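Local coordinates for tryptophan decarboxylase 1 (Oryza sativa subsp. japonica, PDB 6KHO), which decarboxylates L-tryptophan to tryptamine and 5-hydroxy-L-tryptophan to serotonin as a pyridoxal 5'-phosphate-dependent homodimer of the group II decarboxylase family, at residues F101-S106 with K470-H475; C306-F311 with K400-I405; S407-A412 with V429-A434; L435-I440 with V483-V488. All blocks are in the same frame, centred on the assembly; numbering follows the deposited sequence.

Contact 1 (F101-S106 with K470-H475)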
# COMPACT_ATOMS: atom_id res chain seq x y z
N PHE A 101 -12.79 -17.59 -13.12
CA PHE A 101 -13.65 -16.74 -13.96
C PHE A 101 -14.34 -15.63 -13.17
O PHE A 101 -15.29 -15.03 -13.69
CB PHE A 101 -14.73 -17.59 -14.66
CG PHE A 101 -14.18 -18.73 -15.47
CD1 PHE A 101 -13.41 -18.51 -16.60
CD2 PHE A 101 -14.47 -20.04 -15.12
CE1 PHE A 101 -12.92 -19.57 -17.35
CE2 PHE A 101 -13.99 -21.10 -15.88
CZ PHE A 101 -13.22 -20.87 -16.99
N ALA A 102 -13.92 -15.36 -11.94
CA ALA A 102 -14.61 -14.46 -11.03
C ALA A 102 -14.00 -13.06 -11.02
O ALA A 102 -12.86 -12.84 -11.45
CB ALA A 102 -14.61 -15.05 -9.62
N PHE A 103 -14.78 -12.10 -10.52
CA PHE A 103 -14.34 -10.71 -10.27
C PHE A 103 -13.72 -10.16 -11.56
O PHE A 103 -14.39 -10.18 -12.60
CB PHE A 103 -13.44 -10.73 -9.04
CG PHE A 103 -14.04 -11.49 -7.88
CD1 PHE A 103 -15.25 -11.11 -7.34
CD2 PHE A 103 -13.40 -12.61 -7.36
CE1 PHE A 103 -15.82 -11.82 -6.29
CE2 PHE A 103 -13.97 -13.33 -6.31
CZ PHE A 103 -15.18 -12.93 -5.78
N PHE A 104 -12.50 -9.64 -11.53
CA PHE A 104 -11.71 -9.46 -12.73
C PHE A 104 -10.37 -10.18 -12.53
O PHE A 104 -9.88 -10.25 -11.41
CB PHE A 104 -11.45 -7.98 -13.06
CG PHE A 104 -12.71 -7.21 -13.37
CD1 PHE A 104 -13.49 -7.53 -14.47
CD2 PHE A 104 -13.10 -6.16 -12.55
CE1 PHE A 104 -14.64 -6.80 -14.75
CE2 PHE A 104 -14.26 -5.44 -12.82
CZ PHE A 104 -15.03 -5.77 -13.92
N PRO A 105 -9.79 -10.76 -13.58
CA PRO A 105 -8.54 -11.49 -13.40
C PRO A 105 -7.42 -10.57 -12.93
O PRO A 105 -7.42 -9.36 -13.19
CB PRO A 105 -8.25 -12.06 -14.79
CG PRO A 105 -9.04 -11.25 -15.71
CD PRO A 105 -10.27 -10.81 -14.97
N SER A 106 -6.48 -11.14 -12.18
CA SER A 106 -5.26 -10.43 -11.80
C SER A 106 -4.20 -10.85 -12.80
O SER A 106 -3.43 -11.78 -12.55
CB SER A 106 -4.87 -10.73 -10.35
OG SER A 106 -4.79 -12.14 -10.12
N LYS A 470 -13.42 -27.25 -11.61
CA LYS A 470 -13.00 -26.83 -12.94
C LYS A 470 -13.55 -25.45 -13.31
O LYS A 470 -13.51 -25.06 -14.48
CB LYS A 470 -13.44 -27.87 -13.98
CG LYS A 470 -12.85 -29.28 -13.72
CD LYS A 470 -11.73 -29.62 -14.70
CE LYS A 470 -10.39 -29.04 -14.25
NZ LYS A 470 -9.25 -29.48 -15.13
N ALA A 471 -14.05 -24.71 -12.32
CA ALA A 471 -14.52 -23.35 -12.53
C ALA A 471 -14.56 -22.64 -11.19
O ALA A 471 -14.65 -23.28 -10.13
CB ALA A 471 -15.91 -23.32 -13.17
N TYR A 472 -14.44 -21.32 -11.24
CA TYR A 472 -14.86 -20.45 -10.14
C TYR A 472 -15.68 -19.35 -10.78
O TYR A 472 -15.15 -18.52 -11.53
CB TYR A 472 -13.68 -19.88 -9.37
CG TYR A 472 -14.07 -18.98 -8.23
CD1 TYR A 472 -15.36 -19.00 -7.69
CD2 TYR A 472 -13.16 -18.08 -7.69
CE1 TYR A 472 -15.71 -18.17 -6.63
CE2 TYR A 472 -13.49 -17.25 -6.65
CZ TYR A 472 -14.77 -17.29 -6.12
OH TYR A 472 -15.10 -16.46 -5.08
N VAL A 473 -16.98 -19.36 -10.50
CA VAL A 473 -17.93 -18.38 -11.01
C VAL A 473 -18.56 -17.70 -9.82
O VAL A 473 -18.89 -18.35 -8.82
CB VAL A 473 -18.99 -19.06 -11.90
CG1 VAL A 473 -20.04 -18.07 -12.35
CG2 VAL A 473 -18.33 -19.70 -13.10
N ALA A 474 -18.70 -16.38 -9.90
CA ALA A 474 -19.42 -15.65 -8.87
C ALA A 474 -20.49 -14.79 -9.53
O ALA A 474 -20.52 -14.63 -10.76
CB ALA A 474 -18.47 -14.81 -8.01
N HIS A 475 -21.39 -14.26 -8.72
CA HIS A 475 -22.62 -13.70 -9.26
C HIS A 475 -22.71 -12.22 -8.98
O HIS A 475 -21.89 -11.63 -8.26
CB HIS A 475 -23.85 -14.41 -8.68
CG HIS A 475 -24.21 -13.96 -7.31
ND1 HIS A 475 -23.58 -14.43 -6.18
CD2 HIS A 475 -25.13 -13.05 -6.88
CE1 HIS A 475 -24.09 -13.84 -5.11
NE2 HIS A 475 -25.04 -13.00 -5.51
O HOH W 1 -17.80 -15.03 -12.07

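Contact 2 (C306-F311 with K400-I405)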
# COMPACT_ATOMS: atom_id res chain seq x y z
N CYS A 306 -8.11 0.84 -23.11
CA CYS A 306 -8.09 2.11 -23.82
C CYS A 306 -6.73 2.41 -24.44
O CYS A 306 -6.59 3.46 -25.08
CB CYS A 306 -8.51 3.23 -22.87
SG CYS A 306 -10.25 3.06 -22.36
N ILE A 307 -5.75 1.52 -24.30
CA ILE A 307 -4.55 1.59 -25.11
C ILE A 307 -4.80 1.12 -26.54
O ILE A 307 -3.91 1.26 -27.39
CB ILE A 307 -3.40 0.78 -24.48
CG1 ILE A 307 -3.68 -0.73 -24.61
CG2 ILE A 307 -3.21 1.20 -23.02
CD1 ILE A 307 -2.50 -1.63 -24.22
N CYS A 308 -6.00 0.55 -26.82
CA CYS A 308 -6.42 0.15 -28.16
C CYS A 308 -7.36 1.20 -28.75
O CYS A 308 -8.28 1.66 -28.05
CB CYS A 308 -7.14 -1.20 -28.11
SG CYS A 308 -6.09 -2.55 -27.50
N PRO A 309 -7.13 1.62 -30.00
CA PRO A 309 -7.96 2.70 -30.58
C PRO A 309 -9.45 2.43 -30.56
O PRO A 309 -10.24 3.37 -30.39
CB PRO A 309 -7.41 2.81 -32.01
CG PRO A 309 -5.98 2.36 -31.90
CD PRO A 309 -5.99 1.26 -30.86
N GLU A 310 -9.87 1.18 -30.74
CA GLU A 310 -11.30 0.88 -30.80
C GLU A 310 -11.99 0.99 -29.44
O GLU A 310 -13.22 0.96 -29.39
CB GLU A 310 -11.51 -0.52 -31.38
CG GLU A 310 -11.08 -1.63 -30.46
CD GLU A 310 -9.68 -2.15 -30.76
OE1 GLU A 310 -9.42 -3.34 -30.45
OE2 GLU A 310 -8.84 -1.38 -31.29
N PHE A 311 -11.24 1.12 -28.34
CA PHE A 311 -11.83 1.32 -27.03
C PHE A 311 -11.61 2.72 -26.48
O PHE A 311 -12.27 3.09 -25.50
CB PHE A 311 -11.26 0.30 -26.02
CG PHE A 311 -11.58 -1.13 -26.36
CD1 PHE A 311 -12.86 -1.63 -26.18
CD2 PHE A 311 -10.60 -1.96 -26.88
CE1 PHE A 311 -13.16 -2.93 -26.50
CE2 PHE A 311 -10.90 -3.27 -27.22
CZ PHE A 311 -12.17 -3.76 -27.02
N LYS A 400 2.25 -5.80 -28.41
CA LYS A 400 1.89 -7.00 -27.66
C LYS A 400 0.87 -6.69 -26.57
O LYS A 400 -0.03 -7.50 -26.31
CB LYS A 400 3.14 -7.63 -27.04
CG LYS A 400 3.77 -8.76 -27.85
CD LYS A 400 4.78 -9.53 -26.99
CE LYS A 400 5.57 -10.55 -27.79
NZ LYS A 400 6.42 -9.91 -28.84
N LEU A 401 1.02 -5.56 -25.88
CA LEU A 401 0.03 -5.18 -24.87
C LEU A 401 -1.35 -4.99 -25.51
O LEU A 401 -2.37 -5.41 -24.95
CB LEU A 401 0.47 -3.91 -24.13
CG LEU A 401 1.77 -3.96 -23.31
CD1 LEU A 401 2.06 -2.65 -22.59
CD2 LEU A 401 1.75 -5.07 -22.32
N GLN A 402 -1.39 -4.38 -26.70
CA GLN A 402 -2.66 -4.25 -27.41
C GLN A 402 -3.23 -5.62 -27.80
O GLN A 402 -4.43 -5.86 -27.67
CB GLN A 402 -2.48 -3.38 -28.65
CG GLN A 402 -2.21 -1.91 -28.34
CD GLN A 402 -1.94 -1.11 -29.60
OE1 GLN A 402 -1.23 -1.57 -30.50
NE2 GLN A 402 -2.51 0.10 -29.69
N GLU A 403 -2.38 -6.52 -28.31
CA GLU A 403 -2.90 -7.82 -28.71
C GLU A 403 -3.35 -8.64 -27.51
O GLU A 403 -4.26 -9.47 -27.63
CB GLU A 403 -1.85 -8.58 -29.54
CG GLU A 403 -2.33 -9.90 -30.20
CD GLU A 403 -3.80 -9.88 -30.67
OE1 GLU A 403 -4.21 -8.95 -31.41
OE2 GLU A 403 -4.54 -10.83 -30.32
N HIS A 404 -2.76 -8.41 -26.33
CA HIS A 404 -3.23 -9.04 -25.10
C HIS A 404 -4.65 -8.59 -24.76
O HIS A 404 -5.51 -9.42 -24.43
CB HIS A 404 -2.24 -8.76 -23.96
CG HIS A 404 -2.87 -8.56 -22.61
ND1 HIS A 404 -3.36 -9.61 -21.86
CD2 HIS A 404 -3.06 -7.45 -21.86
CE1 HIS A 404 -3.84 -9.15 -20.72
NE2 HIS A 404 -3.67 -7.83 -20.70
N ILE A 405 -4.93 -7.29 -24.84
CA ILE A 405 -6.31 -6.81 -24.66
C ILE A 405 -7.24 -7.47 -25.68
O ILE A 405 -8.30 -8.01 -25.32
CB ILE A 405 -6.38 -5.28 -24.77
CG1 ILE A 405 -5.56 -4.58 -23.67
CG2 ILE A 405 -7.86 -4.80 -24.76
CD1 ILE A 405 -6.03 -4.86 -22.27

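Contact 3 (S407-A412 with V429-A434). With CA (calcium ion), chain F.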
# COMPACT_ATOMS: atom_id res chain seq x y z
N SER A 407 -7.04 -10.15 -27.65
CA SER A 407 -7.27 -11.59 -27.59
C SER A 407 -8.17 -11.96 -26.42
O SER A 407 -8.96 -12.91 -26.53
CB SER A 407 -5.93 -12.33 -27.53
OG SER A 407 -5.17 -11.94 -26.39
N ASP A 408 -8.10 -11.22 -25.31
CA ASP A 408 -9.04 -11.46 -24.21
C ASP A 408 -10.45 -11.10 -24.62
O ASP A 408 -11.41 -11.80 -24.26
CB ASP A 408 -8.65 -10.64 -22.97
CG ASP A 408 -7.49 -11.24 -22.22
OD1 ASP A 408 -7.10 -12.37 -22.56
OD2 ASP A 408 -6.99 -10.59 -21.28
N VAL A 409 -10.61 -9.98 -25.33
CA VAL A 409 -11.93 -9.56 -25.77
C VAL A 409 -12.50 -10.56 -26.77
O VAL A 409 -13.69 -10.90 -26.73
CB VAL A 409 -11.86 -8.13 -26.35
CG1 VAL A 409 -13.09 -7.83 -27.18
CG2 VAL A 409 -11.68 -7.11 -25.22
N ALA A 410 -11.64 -11.08 -27.65
CA ALA A 410 -12.10 -12.03 -28.66
C ALA A 410 -12.52 -13.35 -28.03
O ALA A 410 -13.51 -13.96 -28.46
CB ALA A 410 -11.01 -12.24 -29.71
N MET A 411 -11.80 -13.82 -27.00
CA MET A 411 -12.26 -14.98 -26.23
C MET A 411 -13.61 -14.70 -25.58
O MET A 411 -14.50 -15.55 -25.59
CB MET A 411 -11.24 -15.38 -25.16
CG MET A 411 -9.94 -15.98 -25.69
SD MET A 411 -9.06 -16.96 -24.44
CE MET A 411 -8.65 -15.71 -23.22
N ALA A 412 -13.78 -13.51 -24.99
CA ALA A 412 -15.07 -13.15 -24.40
C ALA A 412 -16.17 -13.13 -25.45
O ALA A 412 -17.31 -13.51 -25.17
CB ALA A 412 -14.98 -11.78 -23.71
N VAL A 429 -26.64 -7.93 -20.38
CA VAL A 429 -26.32 -6.59 -20.86
C VAL A 429 -25.36 -6.72 -22.04
O VAL A 429 -24.75 -7.78 -22.24
CB VAL A 429 -25.69 -5.71 -19.75
CG1 VAL A 429 -26.65 -5.51 -18.58
CG2 VAL A 429 -24.34 -6.30 -19.29
N PRO A 430 -25.22 -5.67 -22.85
CA PRO A 430 -24.20 -5.71 -23.91
C PRO A 430 -22.81 -5.85 -23.31
O PRO A 430 -22.53 -5.32 -22.23
CB PRO A 430 -24.37 -4.36 -24.63
CG PRO A 430 -25.74 -3.88 -24.24
CD PRO A 430 -26.01 -4.43 -22.88
N ARG A 431 -21.95 -6.58 -24.01
CA ARG A 431 -20.57 -6.80 -23.56
C ARG A 431 -19.68 -5.71 -24.14
O ARG A 431 -19.55 -5.60 -25.37
CB ARG A 431 -20.09 -8.20 -23.99
CG ARG A 431 -18.60 -8.49 -23.68
CD ARG A 431 -18.03 -9.54 -24.63
NE ARG A 431 -18.24 -9.16 -26.03
CZ ARG A 431 -17.54 -8.22 -26.66
NH1 ARG A 431 -16.56 -7.57 -26.03
NH2 ARG A 431 -17.82 -7.92 -27.92
N ASN A 432 -19.06 -4.91 -23.27
CA ASN A 432 -18.15 -3.86 -23.72
C ASN A 432 -16.69 -4.31 -23.75
O ASN A 432 -15.92 -3.85 -24.60
CB ASN A 432 -18.26 -2.63 -22.81
CG ASN A 432 -19.59 -1.92 -22.95
OD1 ASN A 432 -20.03 -1.66 -24.07
ND2 ASN A 432 -20.24 -1.63 -21.83
N PHE A 433 -16.29 -5.20 -22.84
CA PHE A 433 -14.89 -5.57 -22.71
C PHE A 433 -14.74 -7.08 -22.67
O PHE A 433 -15.16 -7.76 -23.62
CB PHE A 433 -14.30 -4.87 -21.48
CG PHE A 433 -14.52 -3.37 -21.50
CD1 PHE A 433 -13.79 -2.57 -22.38
CD2 PHE A 433 -15.48 -2.77 -20.70
CE1 PHE A 433 -14.01 -1.19 -22.42
CE2 PHE A 433 -15.70 -1.40 -20.74
CZ PHE A 433 -14.96 -0.61 -21.60
N ALA A 434 -14.15 -7.64 -21.61
CA ALA A 434 -13.92 -9.09 -21.55
C ALA A 434 -14.78 -9.77 -20.50
O ALA A 434 -14.47 -10.90 -20.09
CB ALA A 434 -12.44 -9.39 -21.32
CA CA F . -5.13 -13.63 -22.24
O HOH W 2 -5.04 -14.11 -24.40
O HOH W 3 -4.14 -11.66 -23.12
O HOH W 4 -5.13 -12.18 -20.27
O HOH W 5 -5.97 -15.29 -20.80
O HOH W 6 -2.82 -14.21 -21.68

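Contact 4 (L435-I440 with V483-V488)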
# COMPACT_ATOMS: atom_id res chain seq x y z
N LEU A 435 -15.84 -9.12 -20.04
CA LEU A 435 -16.77 -9.68 -19.08
C LEU A 435 -18.12 -9.90 -19.76
O LEU A 435 -18.65 -9.00 -20.42
CB LEU A 435 -16.94 -8.77 -17.86
CG LEU A 435 -18.11 -9.04 -16.91
CD1 LEU A 435 -17.79 -10.19 -15.95
CD2 LEU A 435 -18.47 -7.78 -16.14
N VAL A 436 -18.67 -11.10 -19.59
CA VAL A 436 -19.99 -11.46 -20.12
C VAL A 436 -20.91 -11.72 -18.93
O VAL A 436 -20.57 -12.52 -18.05
CB VAL A 436 -19.92 -12.68 -21.04
CG1 VAL A 436 -21.33 -13.12 -21.43
CG2 VAL A 436 -19.10 -12.39 -22.27
N CYS A 437 -22.06 -11.06 -18.92
CA CYS A 437 -23.08 -11.32 -17.90
C CYS A 437 -24.20 -12.14 -18.54
O CYS A 437 -24.73 -11.75 -19.59
CB CYS A 437 -23.63 -10.01 -17.32
SG CYS A 437 -22.47 -9.05 -16.27
N PHE A 438 -24.54 -13.26 -17.92
CA PHE A 438 -25.49 -14.19 -18.51
C PHE A 438 -26.27 -14.88 -17.39
O PHE A 438 -25.86 -14.85 -16.23
CB PHE A 438 -24.79 -15.23 -19.40
CG PHE A 438 -24.07 -16.30 -18.63
CD1 PHE A 438 -22.90 -16.01 -17.93
CD2 PHE A 438 -24.55 -17.60 -18.60
CE1 PHE A 438 -22.23 -17.00 -17.22
CE2 PHE A 438 -23.88 -18.60 -17.89
CZ PHE A 438 -22.72 -18.29 -17.20
N ARG A 439 -27.40 -15.47 -17.75
CA ARG A 439 -28.16 -16.23 -16.77
C ARG A 439 -29.08 -17.22 -17.47
O ARG A 439 -29.34 -17.12 -18.68
CB ARG A 439 -28.96 -15.32 -15.84
CG ARG A 439 -30.11 -14.57 -16.48
CD ARG A 439 -31.00 -14.00 -15.39
NE ARG A 439 -32.42 -14.05 -15.76
CZ ARG A 439 -33.39 -14.37 -14.91
NH1 ARG A 439 -33.11 -14.65 -13.64
NH2 ARG A 439 -34.65 -14.39 -15.33
N ILE A 440 -29.55 -18.19 -16.69
CA ILE A 440 -30.60 -19.10 -17.13
C ILE A 440 -31.90 -18.30 -17.26
O ILE A 440 -32.39 -17.73 -16.28
CB ILE A 440 -30.77 -20.27 -16.15
CG1 ILE A 440 -29.60 -21.26 -16.29
CG2 ILE A 440 -32.11 -20.96 -16.36
CD1 ILE A 440 -29.46 -22.20 -15.11
N VAL A 483 -27.61 -12.90 -11.60
CA VAL A 483 -26.84 -12.97 -12.84
C VAL A 483 -25.48 -13.59 -12.55
O VAL A 483 -24.88 -13.34 -11.49
CB VAL A 483 -26.69 -11.57 -13.48
CG1 VAL A 483 -25.71 -11.59 -14.64
CG2 VAL A 483 -28.06 -11.05 -13.94
N LEU A 484 -25.01 -14.43 -13.46
CA LEU A 484 -23.67 -15.00 -13.37
C LEU A 484 -22.71 -14.14 -14.18
O LEU A 484 -22.97 -13.83 -15.35
CB LEU A 484 -23.65 -16.44 -13.88
CG LEU A 484 -24.48 -17.47 -13.10
CD1 LEU A 484 -24.11 -18.90 -13.49
CD2 LEU A 484 -24.33 -17.28 -11.60
N ARG A 485 -21.59 -13.76 -13.56
CA ARG A 485 -20.50 -13.11 -14.27
C ARG A 485 -19.52 -14.15 -14.81
O ARG A 485 -19.18 -15.13 -14.13
CB ARG A 485 -19.76 -12.14 -13.36
CG ARG A 485 -20.60 -10.97 -12.88
CD ARG A 485 -19.86 -10.16 -11.82
NE ARG A 485 -18.93 -9.19 -12.39
CZ ARG A 485 -17.63 -9.43 -12.60
NH1 ARG A 485 -17.10 -10.61 -12.31
NH2 ARG A 485 -16.86 -8.47 -13.12
N PHE A 486 -19.06 -13.93 -16.05
CA PHE A 486 -17.99 -14.71 -16.67
C PHE A 486 -16.90 -13.73 -17.12
O PHE A 486 -17.01 -13.12 -18.18
CB PHE A 486 -18.52 -15.54 -17.84
CG PHE A 486 -17.60 -16.67 -18.25
CD1 PHE A 486 -17.58 -17.86 -17.53
CD2 PHE A 486 -16.75 -16.54 -19.34
CE1 PHE A 486 -16.74 -18.90 -17.90
CE2 PHE A 486 -15.90 -17.57 -19.71
CZ PHE A 486 -15.90 -18.75 -19.00
N ALA A 487 -15.86 -13.59 -16.30
CA ALA A 487 -14.80 -12.61 -16.52
C ALA A 487 -13.59 -13.32 -17.11
O ALA A 487 -12.88 -14.05 -16.41
CB ALA A 487 -14.45 -11.89 -15.22
N VAL A 488 -13.37 -13.11 -18.40
CA VAL A 488 -12.31 -13.77 -19.17
C VAL A 488 -11.00 -13.04 -18.95
O VAL A 488 -10.98 -11.81 -18.79
CB VAL A 488 -12.71 -13.79 -20.66
CG1 VAL A 488 -11.50 -14.01 -21.55
CG2 VAL A 488 -13.79 -14.84 -20.93

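Contact 1 (F101-S106 with K470-H475)
Phe101 meets Lys470 and Ala471 where the loop bearing the serotonin-binding Phe104 joins the chain that leads into strand 474-478, an outermost strand of the four-stranded antiparallel sheet in this group II decarboxylase. The carbonyl O of Lys470 lies near the plane of the Phe101 ring, and Ala471 CB sits at the ring's edge, 4.0 Å from Phe101 CE2. Tyr472 works with both its backbone and its side chain. Its carbonyl O accepts the N-H of Phe101, at 3.0 Å from Phe101 N to Tyr472 O, in a bond bent to 140°. Its CG, anti to the backbone N (chi1 -180°), carries the ring to Ala102, whose CB lies over one face in a CH-pi contact, 3.9 Å from the Tyr472 ring centroid. Phe103 CE2 reaches the phenol end, 3.5 Å from Tyr472 OH, with the two ring planes at 81°; the Phe103 ring also meets Phe127 of the second subunit edge-to-face. An alanine in place of Tyr472 would probably leave Ala102 CB without its aromatic face and open a gap beside Phe103. The CB of Val473 is directed away from the loop, yet its CG2 comes within 4.4 Å of Phe101 CD2. Ala474 sets its CB 4.2 Å from Ala102 CB, while its N-H turns to a water within hydrogen-bonding distance of Phe101 O, the water oxygen lying 2.7 Å from Ala474 N.

Contact 2 (C306-F311 with K400-I405)
Gln402 reaches across from helix 386-420 to the backbone of Ile307, and its conformation explains how. CG stands anti to the carbonyl carbon, and CD continues the chain in extended form (chi2 176°), away from the backbone. NE2 donates to Ile307 O over 2.9 Å in a nearly straight bond of 170°; the acceptor lies in the plane of the Gln402 amide, whereas the donor is tilted somewhat from the carbonyl plane of Ile307. Ile307 itself has CG1 wedged between its backbone N and carbonyl carbon, and the extended chi2 (170°) carries CD1 on to Leu401 CB at 3.7 Å, the two side chains crossing at about a right angle. Cys308 SG lies 3.9 Å from Ile405 CB and also near Gln402 O. Phe311 and Ile405 slide past each other in opposite directions, with Phe311 CE2 4.2 Å from Ile405 CG2. Nearby, a salt bridge from Glu310 to Arg406 adds a charged tie to the same helix. The contact docks onto helix 386-420 the loop that runs between strands 294-298 and 323-326 of the seven-stranded mixed sheet characteristic of fold-type I pyridoxal-phosphate enzymes.

Contact 3 (S407-A412 with V429-A434)
Ala412 and Val409 give helix 386-420 an apolar flank against the loop that leads into strand 435-440. Ala412 CB touches the backbone of Ala434, 3.6 Å from its CA, and lies 3.9 Å from Arg431 CD. Val409 CG1 comes within 3.7 Å of Arg431 NH1, and Val409 CG2 within 3.9 Å of Phe433 O. Polar bonds centre on Arg431. It bends at chi3 (54°), which brings NE round, and NH1 donates to a lone pair of Phe433 O over 2.8 Å, each group lying in the plane of the other; NE forms a salt bridge with Glu416, further along the same helix. A leucine in place of Arg431 would probably leave both Phe433 O and the Glu416 carboxylate without these mates. Metal coordination occupies another side of the helix. Asp408 OD1 binds a calcium ion at 2.4 Å, with five waters as its other ligands; Ser407 OG accepts from one of them, and weakly from a second, while Asp408 OD2 takes the indole N-H of Trp331 and another of the waters. Packing between the segments is thus supplemented by the Glu416 salt bridge, the guanidinium probably stiffens the loop, and calcium probably offsets the Asp408 charge.

Contact 4 (L435-I440 with V483-V488)
Leu435 holds CG anti to its backbone N (chi1 166°), and Arg485 bends at chi3 (83°), which swings NE round; the two side chains cross at about a right angle, with Leu435 CD1 over the centre of the guanidinium face, 3.4 Å from Arg485 CZ. They lie on neighbouring antiparallel strands, the central pair of the four-stranded C-terminal sheet. Val436 with Phe486 and Phe438 with Leu484 are hydrogen-bonded pairs, each closed by two N-H to O=C bonds, such as Val436 N to Phe486 O at 3.0 Å and Leu484 N to Phe438 O at 2.9 Å. The side chains of these four share one face of the sheet. There the Phe438 ring receives Leu484 CB off-centre in a CH-pi contact, 4.1 Å from the Phe438 centroid; Phe486 CB approaches Phe438 CE1 at 4.0 Å, and Phe415 of helix 386-420 stacks with Phe486 and meets Phe438 edge-to-face. On the face of Leu435, Cys437 and Ala487, the buried guanidinium of Arg485 donates to the carbonyls of Phe103 (NH1), Thr273 (NH2) and Ser274 (NE), and makes a cation-pi contact with Phe104, a residue of the serotonin and cofactor pocket. Farther along, Arg439 forms salt bridges with Glu426, Glu451 and Asp455. Beside Cys437, Val483 CG1 packs 3.7 Å from Cys437 CB.

From the N terminus, the loop at 101-106 is the first segment to appear, and its partner at 470-475 closes a loop of 363 residues. Contacts 2 and 3 both fall within that span, one after the other: contact 2 closes 88 residues and contact 3 only 16. They share helix 386-420, with Phe311 of the former packing on Val409 and Phe433 of the latter. Contact 4 opens just after contact 3 and closes beyond contact 1, so contacts 1 and 4 cross. These two meet in the same antiparallel sheet, and a probable backbone hydrogen bond between Ala434 O and Val488 N links contact 3 to contact 4. The contacts tie the cofactor-binding region, the long helix and the C-terminal sheet together.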